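Local coordinates for protein endonuclease V (Homo sapiens, PDB 6OZE) that probably cleaves RNA at inosine sites in a metal-ion-dependent reaction, as an endoribonuclease of the RNase H clan, at residues Gly144-Leu149 against Arg197-Ile201. The protein carries 4 engineered substitutions. Residues are numbered along the deposited sequence; the frame is centred on the assembly and turned at random.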
loop_
_atom_site.group_PDB
_atom_site.type_symbol
_atom_site.label_atom_id
_atom_site.label_comp_id
_atom_site.label_asym_id
_atom_site.label_seq_id
_atom_site.Cartn_x
_atom_site.Cartn_y
_atom_site.Cartn_z
ATOM N N GLY A 144 0.807 1.521 -3.667
ATOM C CA GLY A 144 1.017 0.181 -3.156
ATOM C C GLY A 144 2.484 -0.061 -2.866
ATOM O O GLY A 144 3.336 0.112 -3.747
ATOM N N VAL A 145 2.806 -0.414 -1.625
ATOM C CA VAL A 145 4.168 -0.721 -1.201
ATOM C C VAL A 145 4.164 -2.170 -0.751
ATOM O O VAL A 145 3.636 -2.491 0.322
ATOM C CB VAL A 145 4.634 0.194 -0.056
ATOM C CG1 VAL A 145 6.064 -0.152 0.372
ATOM C CG2 VAL A 145 4.489 1.658 -0.451
ATOM N N ALA A 146 4.749 -3.048 -1.556
ATOM C CA ALA A 146 4.778 -4.469 -1.261
ATOM C C ALA A 146 6.194 -4.907 -0.912
ATOM O O ALA A 146 7.179 -4.415 -1.478
ATOM C CB ALA A 146 4.225 -5.300 -2.420
ATOM N N LYS A 147 6.286 -5.832 0.030
ATOM C CA LYS A 147 7.561 -6.361 0.489
ATOM C C LYS A 147 8.007 -7.588 -0.293
ATOM O O LYS A 147 9.170 -7.991 -0.170
ATOM C CB LYS A 147 7.485 -6.658 1.993
ATOM C CG LYS A 147 7.212 -5.401 2.824
ATOM C CD LYS A 147 6.514 -5.680 4.151
ATOM C CE LYS A 147 6.120 -4.369 4.834
ATOM N NZ LYS A 147 5.268 -4.573 6.040
ATOM N N LYS A 148 7.130 -8.171 -1.109
ATOM C CA LYS A 148 7.488 -9.299 -1.957
ATOM C C LYS A 148 6.829 -9.147 -3.322
ATOM O O LYS A 148 5.815 -8.461 -3.479
ATOM C CB LYS A 148 7.117 -10.650 -1.324
ATOM C CG LYS A 148 5.643 -10.831 -1.030
ATOM C CD LYS A 148 5.374 -12.227 -0.476
ATOM C CE LYS A 148 4.007 -12.319 0.190
ATOM N NZ LYS A 148 2.893 -11.993 -0.744
ATOM N N LEU A 149 7.421 -9.810 -4.313
ATOM C CA LEU A 149 6.973 -9.701 -5.697
ATOM C C LEU A 149 5.784 -10.621 -5.953
ATOM O O LEU A 149 5.888 -11.844 -5.802
ATOM C CB LEU A 149 8.125 -10.055 -6.635
ATOM C CG LEU A 149 7.769 -9.999 -8.119
ATOM C CD1 LEU A 149 7.388 -8.575 -8.506
ATOM C CD2 LEU A 149 8.929 -10.509 -8.971
ATOM N N ARG A 197 17.317 -6.182 -0.367
ATOM C CA ARG A 197 16.001 -6.645 -0.803
ATOM C C ARG A 197 15.114 -5.446 -1.127
ATOM O O ARG A 197 14.887 -4.604 -0.253
ATOM C CB ARG A 197 15.364 -7.482 0.295
ATOM C CG ARG A 197 14.074 -8.176 -0.108
ATOM C CD ARG A 197 13.528 -9.031 1.030
ATOM N NE ARG A 197 12.096 -8.826 1.246
ATOM C CZ ARG A 197 11.431 -9.255 2.316
ATOM N NH1 ARG A 197 10.131 -9.023 2.430
ATOM N NH2 ARG A 197 12.066 -9.913 3.275
ATOM N N PRO A 198 14.615 -5.321 -2.349
ATOM C CA PRO A 198 13.868 -4.120 -2.728
ATOM C C PRO A 198 12.430 -4.171 -2.231
ATOM O O PRO A 198 11.914 -5.207 -1.790
ATOM C CB PRO A 198 13.898 -4.155 -4.259
ATOM C CG PRO A 198 13.991 -5.607 -4.589
ATOM C CD PRO A 198 14.802 -6.245 -3.484
ATOM N N LEU A 199 11.783 -3.013 -2.294
ATOM C CA LEU A 199 10.338 -2.948 -2.181
ATOM C C LEU A 199 9.735 -2.971 -3.575
ATOM O O LEU A 199 10.372 -2.595 -4.558
ATOM C CB LEU A 199 9.924 -1.640 -1.517
ATOM C CG LEU A 199 10.646 -1.215 -0.251
ATOM C CD1 LEU A 199 10.168 0.179 0.140
ATOM C CD2 LEU A 199 10.365 -2.199 0.863
ATOM N N TYR A 200 8.493 -3.421 -3.669
ATOM C CA TYR A 200 7.806 -3.481 -4.955
ATOM C C TYR A 200 6.682 -2.453 -4.927
ATOM O O TYR A 200 5.706 -2.593 -4.167
ATOM C CB TYR A 200 7.320 -4.898 -5.252
ATOM C CG TYR A 200 8.482 -5.844 -5.317
ATOM C CD1 TYR A 200 9.223 -5.980 -6.489
ATOM C CD2 TYR A 200 8.910 -6.540 -4.197
ATOM C CE1 TYR A 200 10.310 -6.815 -6.553
ATOM C CE2 TYR A 200 10.001 -7.380 -4.255
ATOM C CZ TYR A 200 10.703 -7.514 -5.438
ATOM O OH TYR A 200 11.794 -8.348 -5.506
ATOM N N ILE A 201 6.825 -1.415 -5.742
ATOM C CA ILE A 201 5.963 -0.241 -5.701
ATOM C C ILE A 201 5.040 -0.269 -6.908
ATOM O O ILE A 201 5.485 -0.526 -8.029
ATOM C CB ILE A 201 6.809 1.046 -5.732
ATOM C CG1 ILE A 201 7.904 1.011 -4.650
ATOM C CG2 ILE A 201 5.898 2.284 -5.624
ATOM C CD1 ILE A 201 7.392 0.750 -3.262
#
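The ring of Y200 carries L149 on one face: CB of L149 stands 3.9 Å from the ring centroid, close to the normal but displaced toward the rim, a CH-pi contact. L149 CD1 reaches on to Y200 CD1 at 3.8 Å, the two side chains crossing at about a right angle. The carbonyl carbon of K147 and the carbonyl oxygen of A146 lie at the ring's edge, near its plane. A chi1 of -61°, with CG anti to the carbonyl carbon, brings the ring up against the K148-L149 peptide, K148 C lying 3.4 Å from Y200 CD2. Replacing Y200 with an alanine would probably deprive L149 CB of the ring face it rests on and leave H161 without its hydroxyl partner. The second flat group, the R197 guanidinium, meets the K147 carbonyl at its edge. R197 NH1 bonds K147 O at 3.0 Å with the oxygen near the guanidinium plane, though NH1 itself sits well above the carbonyl plane; the bond from NE is weak. Farther from R197 the strands pair antiparallel. A146 and Y200 form a hydrogen-bonded pair, with Y200 N to A146 O at 2.7 Å and nearly straight (174°), and A146 N to Y200 O at 2.8 Å. V145 and I201 are the neighbouring non-hydrogen-bonded pair; on their face V145 CG1 packs 4.0 Å from I201 CD1, the side chains side by side. This pairing joins two inner strands of the RNase H-like mixed sheet, 142-146 lying between 115-118 and 199-205. K147 NZ forms a salt bridge with D118, just at the end of strand 115-118. Helix 209-218 covers L199 and I201, while helix 159-167 packs against Y200 and L149, its H161 hydrogen-bonded to the tyrosine hydroxyl.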